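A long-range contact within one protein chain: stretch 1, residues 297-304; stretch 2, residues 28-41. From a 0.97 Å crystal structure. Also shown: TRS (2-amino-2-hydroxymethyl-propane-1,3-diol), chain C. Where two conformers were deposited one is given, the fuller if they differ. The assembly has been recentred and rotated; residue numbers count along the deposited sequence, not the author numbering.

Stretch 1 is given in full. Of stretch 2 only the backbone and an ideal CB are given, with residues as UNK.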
# COMPACT_ATOMS: atom_id res chain seq x y z
N TYR A 297 11.20 -10.86 7.50
CA TYR A 297 11.19 -10.33 6.12
C TYR A 297 10.67 -11.38 5.14
O TYR A 297 11.08 -11.39 3.97
CB TYR A 297 12.57 -9.87 5.68
CG TYR A 297 13.16 -8.83 6.62
CD1 TYR A 297 12.64 -7.55 6.69
CD2 TYR A 297 14.23 -9.15 7.43
CE1 TYR A 297 13.17 -6.59 7.53
CE2 TYR A 297 14.76 -8.19 8.30
CZ TYR A 297 14.20 -6.95 8.36
OH TYR A 297 14.70 -6.00 9.25
N GLN A 298 9.78 -12.27 5.59
CA GLN A 298 9.19 -13.30 4.72
C GLN A 298 7.71 -13.34 4.99
O GLN A 298 7.19 -14.23 5.67
CB GLN A 298 9.88 -14.64 4.87
CG GLN A 298 11.29 -14.62 4.26
CD GLN A 298 12.05 -15.92 4.32
OE1 GLN A 298 12.58 -16.37 3.31
NE2 GLN A 298 12.20 -16.46 5.52
N ARG A 299 6.99 -12.36 4.43
CA ARG A 299 5.56 -12.15 4.64
C ARG A 299 4.75 -12.84 3.54
O ARG A 299 5.29 -13.27 2.53
CB ARG A 299 5.29 -10.66 4.71
CG ARG A 299 5.90 -10.00 5.95
CD ARG A 299 6.00 -8.51 5.85
NE ARG A 299 7.14 -8.09 5.04
CZ ARG A 299 7.43 -6.81 4.83
NH1 ARG A 299 6.83 -5.86 5.52
NH2 ARG A 299 8.31 -6.48 3.91
N ASN A 300 3.43 -12.89 3.74
CA ASN A 300 2.52 -13.33 2.67
C ASN A 300 1.27 -12.48 2.69
O ASN A 300 0.74 -12.12 3.76
CB ASN A 300 2.20 -14.82 2.77
CG ASN A 300 1.55 -15.17 4.09
OD1 ASN A 300 2.20 -15.50 5.07
ND2 ASN A 300 0.21 -15.11 4.12
N VAL A 301 0.73 -12.24 1.50
CA VAL A 301 -0.51 -11.50 1.35
C VAL A 301 -1.69 -12.25 1.94
O VAL A 301 -1.78 -13.48 1.91
CB VAL A 301 -0.72 -11.13 -0.12
CG1 VAL A 301 -0.89 -12.37 -1.01
CG2 VAL A 301 -1.85 -10.17 -0.36
N CYS A 302 -2.69 -11.49 2.40
CA CYS A 302 -3.96 -11.93 2.95
C CYS A 302 -5.09 -11.05 2.42
O CYS A 302 -4.85 -9.91 2.05
CB CYS A 302 -3.95 -11.90 4.48
SG CYS A 302 -2.78 -12.96 5.32
N ILE A 303 -6.30 -11.56 2.51
CA ILE A 303 -7.50 -10.81 2.14
C ILE A 303 -8.63 -11.17 3.06
O ILE A 303 -8.85 -12.36 3.34
CB ILE A 303 -7.84 -10.97 0.64
CG1 ILE A 303 -8.97 -10.05 0.22
CG2 ILE A 303 -8.13 -12.44 0.28
CD1 ILE A 303 -9.17 -9.99 -1.30
N ASP A 304 -9.43 -10.18 3.47
CA ASP A 304 -10.65 -10.39 4.23
C ASP A 304 -11.70 -9.37 3.85
O ASP A 304 -11.35 -8.28 3.39
CB ASP A 304 -10.41 -10.46 5.75
CG ASP A 304 -10.01 -11.90 6.20
OD1 ASP A 304 -10.85 -12.82 5.98
OD2 ASP A 304 -8.90 -12.09 6.75
N UNK A 28 -8.96 -20.59 -0.48
CA UNK A 28 -7.77 -21.07 0.18
C UNK A 28 -7.26 -20.09 1.21
O UNK A 28 -7.47 -18.86 1.11
CB UNK A 28 -6.68 -21.36 -0.85
N UNK A 29 -6.52 -20.59 2.19
CA UNK A 29 -5.73 -19.77 3.07
C UNK A 29 -4.45 -20.53 3.41
O UNK A 29 -4.52 -21.66 3.92
CB UNK A 29 -6.51 -19.40 4.33
N UNK A 30 -3.28 -19.96 3.17
CA UNK A 30 -3.05 -18.65 2.55
C UNK A 30 -3.37 -18.67 1.04
O UNK A 30 -3.39 -19.73 0.42
CB UNK A 30 -1.60 -18.22 2.77
N UNK A 31 -3.63 -17.50 0.48
CA UNK A 31 -4.01 -17.43 -0.92
C UNK A 31 -2.86 -17.63 -1.89
O UNK A 31 -3.08 -18.05 -3.03
CB UNK A 31 -4.67 -16.08 -1.20
N UNK A 32 -1.63 -17.31 -1.47
CA UNK A 32 -0.47 -17.29 -2.38
C UNK A 32 0.79 -17.53 -1.60
O UNK A 32 1.16 -16.70 -0.76
CB UNK A 32 -0.37 -15.96 -3.14
N UNK A 33 1.46 -18.63 -1.87
CA UNK A 33 2.67 -18.97 -1.11
C UNK A 33 3.89 -19.20 -1.97
O UNK A 33 4.92 -19.58 -1.43
CB UNK A 33 2.42 -20.22 -0.27
N UNK A 34 3.79 -18.97 -3.28
CA UNK A 34 4.92 -19.31 -4.15
C UNK A 34 6.19 -18.56 -3.80
O UNK A 34 7.29 -19.12 -3.83
CB UNK A 34 4.56 -19.03 -5.61
N UNK A 35 6.04 -17.26 -3.54
CA UNK A 35 7.08 -16.37 -3.14
C UNK A 35 6.50 -15.50 -2.05
O UNK A 35 5.29 -15.37 -1.95
CB UNK A 35 7.62 -15.55 -4.32
N UNK A 36 7.37 -14.87 -1.25
CA UNK A 36 6.88 -14.03 -0.15
C UNK A 36 6.46 -12.65 -0.65
O UNK A 36 7.10 -12.07 -1.54
CB UNK A 36 7.95 -13.89 0.93
N UNK A 37 5.38 -12.15 -0.07
CA UNK A 37 4.72 -10.92 -0.53
C UNK A 37 4.27 -10.11 0.67
O UNK A 37 3.84 -10.64 1.70
CB UNK A 37 3.53 -11.24 -1.44
N UNK A 38 4.31 -8.77 0.51
CA UNK A 38 3.97 -7.86 1.61
C UNK A 38 3.38 -6.57 1.05
O UNK A 38 3.43 -6.28 -0.15
CB UNK A 38 5.20 -7.56 2.47
N UNK A 39 2.79 -5.80 1.96
CA UNK A 39 2.42 -4.39 1.63
C UNK A 39 1.53 -4.27 0.41
O UNK A 39 1.80 -3.50 -0.52
CB UNK A 39 3.68 -3.56 1.39
N UNK A 40 0.44 -5.06 0.35
CA UNK A 40 -0.36 -5.09 -0.87
C UNK A 40 -1.06 -3.78 -1.22
O UNK A 40 -1.48 -3.03 -0.31
CB UNK A 40 -1.41 -6.19 -0.75
N UNK A 41 -1.30 -3.61 -2.50
CA UNK A 41 -2.21 -2.62 -3.05
C UNK A 41 -3.02 -3.31 -4.14
O UNK A 41 -2.55 -4.24 -4.78
CB UNK A 41 -1.46 -1.40 -3.59
C TRS C . 7.59 -1.12 4.75
C1 TRS C . 8.40 0.16 4.75
C2 TRS C . 6.18 -0.85 4.25
C3 TRS C . 8.28 -2.23 3.90
N TRS C . 7.48 -1.63 6.17
O1 TRS C . 8.42 0.69 3.42
O2 TRS C . 5.42 -0.11 5.22
O3 TRS C . 7.70 -3.49 4.02

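Position 28 lies out of reach of stretch 1, so the contact sets no rule there; it is Asp28. At 29 the CA-to-CB bond runs sideways and nothing lies near the ideal CB, so a short side chain would stop before Cys302, while a long or aromatic one could reach it. Tyr29 does: chi1 in t carries the ring across until CE1 lies 4.3 Å from Cys302 SG.

The peptide bond before 30 is cis, which strongly suggests proline, and CB points toward Asn300. Pro30 fits, its CB 4.0 Å from Asn300 ND2. At 31, CB faces the gap between Val301 and Ile303, a place for a branched or long aliphatic chain. Ile31 uses its length, with CG1 3.9 Å from Val301 CG1 and CD1 4.2 Å from Ile303 CG2. The backbones stand too far apart here for direct pairing, and water 1 bridges them, accepting from Ile31 N (2.8 Å) and donating to Val301 O (2.9 Å).

Position 32 points sideways, its CB beside Val301 CG1, so many apolar residues would serve. Phe32 CB lies 4.2 Å from Val301 CG1, and water 2 links Phe32 N (2.9 Å) to Val301 O (2.7 Å).

Positions 33, 34 and 35 leave stretch 1, and it asks nothing of them: Ser33, Gln34 and Arg35.

At 36, CB points toward stretch 1 and sits tightly by Arg299 O, with Gln298 close by; a flat side chain could lie along the latter. Phe36 places its ring under Gln298 CB, 3.6 Å from the ring centroid and almost on its normal, a CH-pi contact.

At 37 the backbone is extended and its backbone N donates to Arg299 O (2.8 Å). CB runs sideways near the free Val301 N, which invites a small acceptor: serine, threonine, perhaps asparagine or aspartate. It is Thr37; chi1 in p brings OG1 to 2.9 Å from Val301 N, accepting its hydrogen bond.

At 38 the ideal CB is already 3.3 Å from Arg299 NE, leaving little room beyond a methyl group. Ala38 lays that methyl over one guanidinium face.

Position 39 has positive phi (56°), which favours glycine, asparagine or aspartate; the nearby guanidinium favours an acid. Asp39 forms a long salt bridge, OD1 to Arg299 NH1 at 3.7 Å, through charge alone. The TRS molecule joins them more closely: its O3 donates to Asp39 OD2 (2.6 Å) and accepts from Arg299 NH1 (2.9 Å).

At 40, CB faces Val301 CG2, so a compact apolar residue suits; Pro40 CB packs there at 4.0 Å. Position 41, Ala41, is beyond reach.

Stretch 2 28-41: DYPIFSQRFTADPA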
# COMPACT_ATOMS: atom_id res chain seq x y z
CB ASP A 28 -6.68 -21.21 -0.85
CG ASP A 28 -7.02 -22.18 -1.91
OD1 ASP A 28 -7.88 -23.05 -1.72
OD2 ASP A 28 -6.49 -22.10 -3.03
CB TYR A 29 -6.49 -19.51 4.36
CG TYR A 29 -5.64 -18.76 5.37
CD1 TYR A 29 -5.47 -17.39 5.29
CD2 TYR A 29 -5.03 -19.39 6.43
CE1 TYR A 29 -4.71 -16.70 6.21
CE2 TYR A 29 -4.29 -18.70 7.35
CZ TYR A 29 -4.14 -17.35 7.26
OH TYR A 29 -3.43 -16.64 8.17
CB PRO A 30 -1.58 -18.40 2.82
CG PRO A 30 -1.00 -19.74 2.95
CD PRO A 30 -2.03 -20.60 3.57
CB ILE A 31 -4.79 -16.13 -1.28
CG1 ILE A 31 -3.95 -14.86 -1.15
CG2 ILE A 31 -6.08 -16.03 -0.48
CD1 ILE A 31 -4.64 -13.63 -1.66
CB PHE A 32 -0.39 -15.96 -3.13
CG PHE A 32 0.75 -15.89 -4.08
CD1 PHE A 32 0.76 -16.64 -5.26
CD2 PHE A 32 1.85 -15.09 -3.82
CE1 PHE A 32 1.82 -16.58 -6.13
CE2 PHE A 32 2.91 -15.03 -4.70
CZ PHE A 32 2.90 -15.77 -5.86
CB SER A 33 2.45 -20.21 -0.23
OG SER A 33 2.11 -21.28 -1.05
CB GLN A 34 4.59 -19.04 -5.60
CG GLN A 34 3.45 -19.85 -6.12
CD GLN A 34 3.75 -21.35 -6.07
OE1 GLN A 34 4.81 -21.79 -6.57
NE2 GLN A 34 2.89 -22.12 -5.40
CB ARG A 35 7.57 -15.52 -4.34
CG ARG A 35 8.18 -16.34 -5.46
CD ARG A 35 8.60 -15.57 -6.70
NE ARG A 35 7.54 -14.74 -7.23
CZ ARG A 35 6.45 -15.18 -7.83
NH1 ARG A 35 6.21 -16.46 -8.03
NH2 ARG A 35 5.56 -14.32 -8.25
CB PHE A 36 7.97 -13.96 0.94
CG PHE A 36 8.26 -15.30 1.56
CD1 PHE A 36 7.31 -15.87 2.39
CD2 PHE A 36 9.43 -15.98 1.30
CE1 PHE A 36 7.54 -17.13 2.94
CE2 PHE A 36 9.65 -17.25 1.83
CZ PHE A 36 8.71 -17.80 2.66
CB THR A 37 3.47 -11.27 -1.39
OG1 THR A 37 2.58 -12.17 -0.74
CG2 THR A 37 3.90 -11.82 -2.75
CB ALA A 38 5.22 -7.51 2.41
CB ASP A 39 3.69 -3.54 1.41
CG ASP A 39 4.73 -3.72 2.48
OD1 ASP A 39 4.39 -3.83 3.66
OD2 ASP A 39 5.95 -3.69 2.07
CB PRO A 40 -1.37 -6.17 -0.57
CG PRO A 40 -1.54 -6.14 0.92
CD PRO A 40 -0.13 -5.90 1.42
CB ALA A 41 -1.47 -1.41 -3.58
O HOH W 1 -3.71 -15.52 2.51
O HOH W 2 -0.82 -15.75 0.84
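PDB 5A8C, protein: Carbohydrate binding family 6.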